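Local coordinates for histone-lysine N-methyltransferase, H3 lysine-9 specific SUVH4 (Arabidopsis thaliana, PDB 4QEO), which methylates a specific lysine of histone H3, using S-adenosyl-L-methionine as methyl donor, and binds methylated DNA, coupling DNA methylation to gene silencing, at residues Lys308-Asn313 / Glu326-Val331; Gly312-Val317 / Cys344-Ser349. One frame throughout, in Å; residues are numbered along the deposited sequence.

Contact 1: Lys308-Asn313 / Glu326-Val331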
ATOM      1  N   LYS A 308      19.248  20.767  -0.252  1.00 57.62           N
ATOM      2  CA  LYS A 308      20.665  20.543  -0.501  1.00 62.40           C
ATOM      3  C   LYS A 308      21.197  19.427   0.391  1.00 61.25           C
ATOM      4  O   LYS A 308      21.974  18.578  -0.053  1.00 62.07           O
ATOM      5  CB  LYS A 308      21.464  21.824  -0.273  1.00 73.14           C
ATOM      6  CG  LYS A 308      21.153  22.933  -1.262  1.00 81.06           C
ATOM      7  CD  LYS A 308      22.077  24.123  -1.049  1.00 85.92           C
ATOM      8  CE  LYS A 308      21.843  25.197  -2.094  1.00 88.59           C
ATOM      9  NZ  LYS A 308      21.945  24.643  -3.474  1.00 90.39           N
ATOM     10  N   LEU A 309      20.766  19.427   1.649  1.00 58.96           N
ATOM     11  CA  LEU A 309      21.107  18.350   2.566  1.00 56.90           C
ATOM     12  C   LEU A 309      20.627  17.009   2.019  1.00 55.45           C
ATOM     13  O   LEU A 309      21.280  15.984   2.215  1.00 57.68           O
ATOM     14  CB  LEU A 309      20.494  18.587   3.948  1.00 57.48           C
ATOM     15  CG  LEU A 309      21.218  19.504   4.934  1.00 60.13           C
ATOM     16  CD1 LEU A 309      20.396  19.651   6.204  1.00 57.33           C
ATOM     17  CD2 LEU A 309      22.620  18.985   5.252  1.00 63.54           C
ATOM     18  N   ASN A 310      19.483  17.005   1.342  1.00 52.44           N
ATOM     19  CA  ASN A 310      18.975  15.735   0.804  1.00 52.23           C
ATOM     20  C   ASN A 310      19.638  15.280  -0.503  1.00 61.12           C
ATOM     21  O   ASN A 310      19.296  14.230  -1.057  1.00 60.94           O
ATOM     22  CB  ASN A 310      17.455  15.766   0.657  1.00 43.68           C
ATOM     23  CG  ASN A 310      16.746  15.767   1.990  1.00 44.07           C
ATOM     24  OD1 ASN A 310      16.730  14.756   2.695  1.00 42.12           O
ATOM     25  ND2 ASN A 310      16.157  16.904   2.348  1.00 40.47           N
ATOM     26  N   GLY A 311      20.590  16.067  -0.990  1.00 66.18           N
ATOM     27  CA  GLY A 311      21.293  15.726  -2.211  1.00 70.07           C
ATOM     28  C   GLY A 311      20.860  16.578  -3.384  1.00 70.78           C
ATOM     29  O   GLY A 311      21.156  16.263  -4.535  1.00 74.24           O
ATOM     30  N   GLY A 312      20.149  17.659  -3.091  1.00 65.88           N
ATOM     31  CA  GLY A 312      19.753  18.608  -4.114  1.00 65.24           C
ATOM     32  C   GLY A 312      18.313  18.456  -4.554  1.00 65.08           C
ATOM     33  O   GLY A 312      17.910  19.016  -5.570  1.00 66.95           O
ATOM     34  N   ASN A 313      17.530  17.709  -3.785  1.00 69.50           N
ATOM     35  CA  ASN A 313      16.142  17.441  -4.147  1.00 66.61           C
ATOM     36  C   ASN A 313      15.273  17.152  -2.930  1.00 59.12           C
ATOM     37  O   ASN A 313      15.763  16.700  -1.901  1.00 62.78           O
ATOM     38  CB  ASN A 313      16.075  16.278  -5.137  1.00 72.51           C
ATOM     39  CG  ASN A 313      17.184  15.259  -4.915  1.00 78.39           C
ATOM     40  OD1 ASN A 313      17.299  14.671  -3.838  1.00 73.90           O
ATOM     41  ND2 ASN A 313      18.000  15.041  -5.941  1.00 86.81           N
ATOM     42  N   GLU A 326      10.889   7.628  -1.918  1.00 37.69           N
ATOM     43  CA  GLU A 326      11.615   6.374  -1.756  1.00 39.19           C
ATOM     44  C   GLU A 326      12.473   6.399  -0.489  1.00 44.02           C
ATOM     45  O   GLU A 326      12.829   7.460   0.022  1.00 48.01           O
ATOM     46  CB  GLU A 326      12.511   6.119  -2.967  1.00 39.12           C
ATOM     47  CG  GLU A 326      13.599   7.174  -3.138  1.00 46.40           C
ATOM     48  CD  GLU A 326      14.381   7.015  -4.427  1.00 54.32           C
ATOM     49  OE1 GLU A 326      14.902   5.904  -4.676  1.00 53.70           O
ATOM     50  OE2 GLU A 326      14.466   8.002  -5.193  1.00 58.04           O
ATOM     51  N   SER A 327      12.806   5.212  -0.004  1.00 44.35           N
ATOM     52  CA  SER A 327      13.596   5.056   1.194  1.00 51.73           C
ATOM     53  C   SER A 327      14.998   5.589   0.959  1.00 52.35           C
ATOM     54  O   SER A 327      15.505   5.559  -0.164  1.00 55.14           O
ATOM     55  CB  SER A 327      13.656   3.585   1.589  1.00 56.23           C
ATOM     56  OG  SER A 327      14.314   3.429   2.832  1.00 61.01           O
ATOM     57  N   ARG A 328      15.599   6.092   2.030  1.00 42.19           N
ATOM     58  CA  ARG A 328      16.953   6.644   2.007  1.00 47.71           C
ATOM     59  C   ARG A 328      17.675   6.253   3.280  1.00 47.02           C
ATOM     60  O   ARG A 328      17.042   5.826   4.248  1.00 47.30           O
ATOM     61  CB  ARG A 328      16.907   8.173   1.955  1.00 51.72           C
ATOM     62  CG  ARG A 328      16.081   8.737   0.823  1.00 56.86           C
ATOM     63  CD  ARG A 328      16.768   9.931   0.221  1.00 62.70           C
ATOM     64  NE  ARG A 328      15.914  10.631  -0.728  1.00 68.34           N
ATOM     65  CZ  ARG A 328      16.244  11.781  -1.308  1.00 73.64           C
ATOM     66  NH1 ARG A 328      17.407  12.351  -1.031  1.00 72.55           N
ATOM     67  NH2 ARG A 328      15.411  12.359  -2.163  1.00 77.10           N
ATOM     68  N   ASP A 329      18.995   6.431   3.292  1.00 51.05           N
ATOM     69  CA  ASP A 329      19.777   6.290   4.512  1.00 46.79           C
ATOM     70  C   ASP A 329      19.235   7.250   5.560  1.00 46.29           C
ATOM     71  O   ASP A 329      19.030   6.875   6.718  1.00 46.16           O
ATOM     72  CB  ASP A 329      21.258   6.582   4.256  1.00 53.54           C
ATOM     73  CG  ASP A 329      21.985   5.406   3.637  1.00 60.91           C
ATOM     74  OD1 ASP A 329      21.417   4.293   3.636  1.00 59.60           O
ATOM     75  OD2 ASP A 329      23.127   5.590   3.161  1.00 66.66           O
ATOM     76  N   VAL A 330      18.993   8.491   5.153  1.00 43.43           N
ATOM     77  CA  VAL A 330      18.402   9.469   6.065  1.00 41.33           C
ATOM     78  C   VAL A 330      17.649  10.555   5.294  1.00 38.68           C
ATOM     79  O   VAL A 330      18.052  10.951   4.204  1.00 37.73           O
ATOM     80  CB  VAL A 330      19.461  10.087   7.020  1.00 53.54           C
ATOM     81  CG1 VAL A 330      20.453  10.934   6.251  1.00 54.29           C
ATOM     82  CG2 VAL A 330      18.796  10.905   8.140  1.00 50.50           C
ATOM     83  N   VAL A 331      16.530  11.002   5.851  1.00 37.17           N
ATOM     84  CA  VAL A 331      15.774  12.104   5.269  1.00 40.22           C
ATOM     85  C   VAL A 331      16.040  13.352   6.113  1.00 40.68           C
ATOM     86  O   VAL A 331      16.045  13.284   7.340  1.00 36.09           O
ATOM     87  CB  VAL A 331      14.241  11.782   5.207  1.00 34.09           C
ATOM     88  CG1 VAL A 331      13.419  13.034   4.934  1.00 34.85           C
ATOM     89  CG2 VAL A 331      13.950  10.730   4.151  1.00 32.88           C
TER
HETATM   90  O   HOH W   1      18.122  12.159   1.978  1.00 49.81           O

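Contact 2: Gly312-Val317 / Cys344-Ser349. With ZN (zinc ion), chain G.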
ATOM      1  N   GLY A 312      20.149  17.659  -3.091  1.00 65.88           N
ATOM      2  CA  GLY A 312      19.753  18.608  -4.114  1.00 65.24           C
ATOM      3  C   GLY A 312      18.313  18.456  -4.554  1.00 65.08           C
ATOM      4  O   GLY A 312      17.910  19.016  -5.570  1.00 66.95           O
ATOM      5  N   ASN A 313      17.530  17.709  -3.785  1.00 69.50           N
ATOM      6  CA  ASN A 313      16.142  17.441  -4.147  1.00 66.61           C
ATOM      7  C   ASN A 313      15.273  17.152  -2.930  1.00 59.12           C
ATOM      8  O   ASN A 313      15.763  16.700  -1.901  1.00 62.78           O
ATOM      9  CB  ASN A 313      16.075  16.278  -5.137  1.00 72.51           C
ATOM     10  CG  ASN A 313      17.184  15.259  -4.915  1.00 78.39           C
ATOM     11  OD1 ASN A 313      17.299  14.671  -3.838  1.00 73.90           O
ATOM     12  ND2 ASN A 313      18.000  15.041  -5.941  1.00 86.81           N
ATOM     13  N   PHE A 314      13.981  17.428  -3.049  1.00 46.25           N
ATOM     14  CA  PHE A 314      13.041  17.120  -1.982  1.00 44.05           C
ATOM     15  C   PHE A 314      12.664  15.640  -1.974  1.00 41.74           C
ATOM     16  O   PHE A 314      12.308  15.077  -3.011  1.00 43.61           O
ATOM     17  CB  PHE A 314      11.795  17.997  -2.088  1.00 44.61           C
ATOM     18  CG  PHE A 314      12.081  19.449  -1.875  1.00 48.37           C
ATOM     19  CD1 PHE A 314      12.243  19.951  -0.593  1.00 49.46           C
ATOM     20  CD2 PHE A 314      12.216  20.309  -2.954  1.00 48.57           C
ATOM     21  CE1 PHE A 314      12.526  21.295  -0.386  1.00 50.25           C
ATOM     22  CE2 PHE A 314      12.489  21.655  -2.754  1.00 53.86           C
ATOM     23  CZ  PHE A 314      12.646  22.146  -1.468  1.00 50.52           C
ATOM     24  N   PRO A 315      12.782  15.008  -0.799  1.00 38.04           N
ATOM     25  CA  PRO A 315      12.476  13.585  -0.615  1.00 38.38           C
ATOM     26  C   PRO A 315      10.972  13.320  -0.604  1.00 34.33           C
ATOM     27  O   PRO A 315      10.553  12.193  -0.872  1.00 36.47           O
ATOM     28  CB  PRO A 315      13.116  13.263   0.743  1.00 38.68           C
ATOM     29  CG  PRO A 315      13.139  14.579   1.468  1.00 41.17           C
ATOM     30  CD  PRO A 315      13.379  15.615   0.407  1.00 38.69           C
ATOM     31  N   TYR A 316      10.174  14.347  -0.320  1.00 33.27           N
ATOM     32  CA  TYR A 316       8.725  14.197  -0.299  1.00 36.10           C
ATOM     33  C   TYR A 316       8.098  14.891  -1.480  1.00 41.76           C
ATOM     34  O   TYR A 316       8.595  15.924  -1.930  1.00 33.54           O
ATOM     35  CB  TYR A 316       8.105  14.792   0.963  1.00 32.83           C
ATOM     36  CG  TYR A 316       8.565  14.186   2.267  1.00 33.97           C
ATOM     37  CD1 TYR A 316       8.108  12.938   2.681  1.00 34.81           C
ATOM     38  CD2 TYR A 316       9.424  14.888   3.106  1.00 30.22           C
ATOM     39  CE1 TYR A 316       8.512  12.393   3.881  1.00 31.66           C
ATOM     40  CE2 TYR A 316       9.840  14.354   4.308  1.00 29.49           C
ATOM     41  CZ  TYR A 316       9.381  13.113   4.695  1.00 34.87           C
ATOM     42  OH  TYR A 316       9.795  12.596   5.898  1.00 33.13           O
ATOM     43  N   VAL A 317       6.995  14.321  -1.964  1.00 38.94           N
ATOM     44  CA  VAL A 317       6.182  14.967  -2.973  1.00 37.22           C
ATOM     45  C   VAL A 317       4.898  15.454  -2.309  1.00 35.55           C
ATOM     46  O   VAL A 317       4.422  14.864  -1.337  1.00 35.23           O
ATOM     47  CB  VAL A 317       5.878  14.019  -4.172  1.00 40.30           C
ATOM     48  CG1 VAL A 317       4.901  12.926  -3.779  1.00 34.39           C
ATOM     49  CG2 VAL A 317       5.362  14.810  -5.358  1.00 43.51           C
ATOM     50  N   CYS A 344       4.911  23.069   5.335  1.00 37.39           N
ATOM     51  CA  CYS A 344       5.995  22.725   4.410  1.00 38.76           C
ATOM     52  C   CYS A 344       6.005  21.231   4.125  1.00 34.28           C
ATOM     53  O   CYS A 344       5.866  20.416   5.040  1.00 32.75           O
ATOM     54  CB  CYS A 344       7.367  23.150   4.964  1.00 40.35           C
ATOM     55  SG  CYS A 344       8.744  22.664   3.883  1.00 34.55           S
ATOM     56  N   VAL A 345       6.161  20.864   2.858  1.00 33.17           N
ATOM     57  CA  VAL A 345       6.107  19.442   2.495  1.00 34.89           C
ATOM     58  C   VAL A 345       7.351  18.725   3.024  1.00 34.61           C
ATOM     59  O   VAL A 345       7.325  17.519   3.321  1.00 35.43           O
ATOM     60  CB  VAL A 345       5.909  19.253   0.980  1.00 39.18           C
ATOM     61  CG1 VAL A 345       5.717  17.779   0.627  1.00 32.76           C
ATOM     62  CG2 VAL A 345       4.692  20.036   0.531  1.00 40.85           C
ATOM     63  N   ASN A 346       8.423  19.491   3.214  1.00 31.78           N
ATOM     64  CA  ASN A 346       9.622  18.927   3.815  1.00 34.98           C
ATOM     65  C   ASN A 346       9.531  18.817   5.343  1.00 33.92           C
ATOM     66  O   ASN A 346      10.525  18.575   6.013  1.00 32.68           O
ATOM     67  CB  ASN A 346      10.889  19.657   3.371  1.00 39.18           C
ATOM     68  CG  ASN A 346      12.118  18.770   3.451  1.00 40.07           C
ATOM     69  OD1 ASN A 346      12.073  17.604   3.078  1.00 38.94           O
ATOM     70  ND2 ASN A 346      13.210  19.306   3.985  1.00 36.01           N
ATOM     71  N   ARG A 347       8.324  18.975   5.874  1.00 29.23           N
ATOM     72  CA  ARG A 347       8.030  18.584   7.242  1.00 28.06           C
ATOM     73  C   ARG A 347       7.021  17.423   7.269  1.00 32.92           C
ATOM     74  O   ARG A 347       6.330  17.239   8.266  1.00 31.83           O
ATOM     75  CB  ARG A 347       7.457  19.774   8.022  1.00 32.01           C
ATOM     76  CG  ARG A 347       8.378  21.002   8.091  1.00 30.58           C
ATOM     77  CD  ARG A 347       7.687  22.136   8.829  1.00 29.70           C
ATOM     78  NE  ARG A 347       8.514  23.332   9.011  1.00 34.10           N
ATOM     79  CZ  ARG A 347       9.328  23.529  10.047  1.00 33.13           C
ATOM     80  NH1 ARG A 347       9.465  22.595  10.975  1.00 28.14           N
ATOM     81  NH2 ARG A 347      10.017  24.661  10.156  1.00 31.91           N
ATOM     82  N   THR A 348       6.933  16.651   6.185  1.00 29.94           N
ATOM     83  CA  THR A 348       5.921  15.575   6.105  1.00 31.87           C
ATOM     84  C   THR A 348       5.691  14.711   7.366  1.00 32.21           C
ATOM     85  O   THR A 348       4.549  14.576   7.807  1.00 30.73           O
ATOM     86  CB  THR A 348       6.127  14.696   4.861  1.00 34.70           C
ATOM     87  OG1 THR A 348       5.845  15.479   3.699  1.00 38.49           O
ATOM     88  CG2 THR A 348       5.194  13.461   4.880  1.00 31.58           C
ATOM     89  N   SER A 349       6.750  14.172   7.977  1.00 30.75           N
ATOM     90  CA  SER A 349       6.553  13.272   9.121  1.00 31.16           C
ATOM     91  C   SER A 349       6.209  13.978  10.433  1.00 33.23           C
ATOM     92  O   SER A 349       5.943  13.325  11.444  1.00 30.58           O
ATOM     93  CB  SER A 349       7.759  12.354   9.327  1.00 29.78           C
ATOM     94  OG  SER A 349       8.824  13.050   9.932  1.00 30.16           O
TER
HETATM   95 ZN    ZN G 803      10.572  23.853   4.833  1.00 36.22          ZN

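Contact 1: Lys308-Asn313 / Glu326-Val331
The Arg328 guanidinium is met at its edge: the carbonyl oxygen Asn310 O lies in its plane, and Asn313 OD1 sits close to that plane, while the Asn313 amide is turned 69° against it. Arg328 sets off with CG anti to its carbonyl carbon, bends at chi2 (-140°) and then runs nearly straight, which carries the group to the Schellman turn that ends helix 305-309. There NH1 comes to 2.7 Å from Asn310 O, short but poorly aligned (N-H...O 124°) and so a weak hydrogen bond. NH2 makes a second weak bond, long but straighter, to Asn313 OD1 at 3.4 Å. Gly311 follows Asn310 with positive phi, a backbone that calls for glycine, and its N closes the last helical turn on Lys308 O.

A water bridges the two segments. It donates to Asn310 OD1 at 3.0 Å and to Val330 O at 2.5 Å, and accepts a weak bond from Arg328 NH1 at 3.1 Å. Asn310 OD1 also receives the backbone N-H of Phe332, so this buried oxygen is gripped twice. An alanine in place of Arg328 would remove the two direct guanidinium bonds and the weak NH1 bond to the water, and would probably loosen the hold of the 326-331 loop on the helix end.

Within the pre-SET region, the contact ties the end of a helix beside the zinc cluster to the loop leading into strand 331-332. The positive guanidinium facing Asn310 O at the C-terminal end of the short helix would probably be favoured by the partial negative charge there, although both direct bonds are weak.

Contact 2: Gly312-Val317 / Cys344-Ser349
Tyr316 and Thr348 reach toward each other tip to tip, and the threonine lands squarely on the tyrosine ring. Thr348 CB stands 3.3 Å from the centroid of the Tyr316 ring and 8° off its normal, a tight CH-pi contact over the middle of one face. Thr348 OG1 lies over the same face, 3.3 Å from Tyr316 CG. Its rotation is fixed from within its own segment: OG1 donates in the carbonyl plane to Val345 O, at 2.5 Å, so the hydroxyl is spent on the 3-10 turn. Tyr316, with CG anti to its carbonyl carbon (chi1 -60°), also packs CB against Val345 CG1 at 3.8 Å, and that same methyl extends to the backbone oxygen of Val317.

Asn346 crosses Tyr316 at about a right angle, the two planes 59° apart, with OD1 near the plane of the ring at its edge. Against Pro315 it is again crosswise, OD1 being 3.6 Å from both CG and CD of Pro315. This buried oxygen has no hydrogen-bonding partner, whereas Asn346 ND2 is satisfied by Phe332 O.

The 3-10 segment 345-349 follows directly on Cys344, one of the nine cysteines that hold the three zinc ions of the triangular pre-SET cluster. Cys344 SG, anti to its backbone N, binds one zinc at 2.4 Å, completing a site with Cys298, Cys334 and Cys340, and accepts a weak hydrogen bond from Asn346 N.

On the metal-cluster side Phe314 crosses Asn346 nearly perpendicularly, its CD1 4.2 Å from Asn346 CB, and leans on Ala307 of helix 305-309. At the far end of the tyrosine, Ser349 CB approaches Tyr316 OH, and both hydroxyls meet Glu333 OE2, that from Tyr316 weakly.

Contacts 1 and 2 start from the same run of chain, sharing Gly312 and Asn313, and their centres lie 9 Å apart. Pro315 is the main bridge: Arg328 NH2 packs 3.5 Å from Pro315 CA, and Asn310 ND2 is 3.6 Å from Pro315 CD. Val331 CG1 adds a touch to Tyr316 OH at 3.8 Å. Both border the pre-SET zinc cluster. Contact 2 includes a zinc ligand, Cys344, whereas in contact 1 the Asn310 side chain comes within about 8 Å of a zinc ion. Ser327 and Asp329 of contact 1 pack on the bound peptide, which places the 326-331 loop beside the histone substrate.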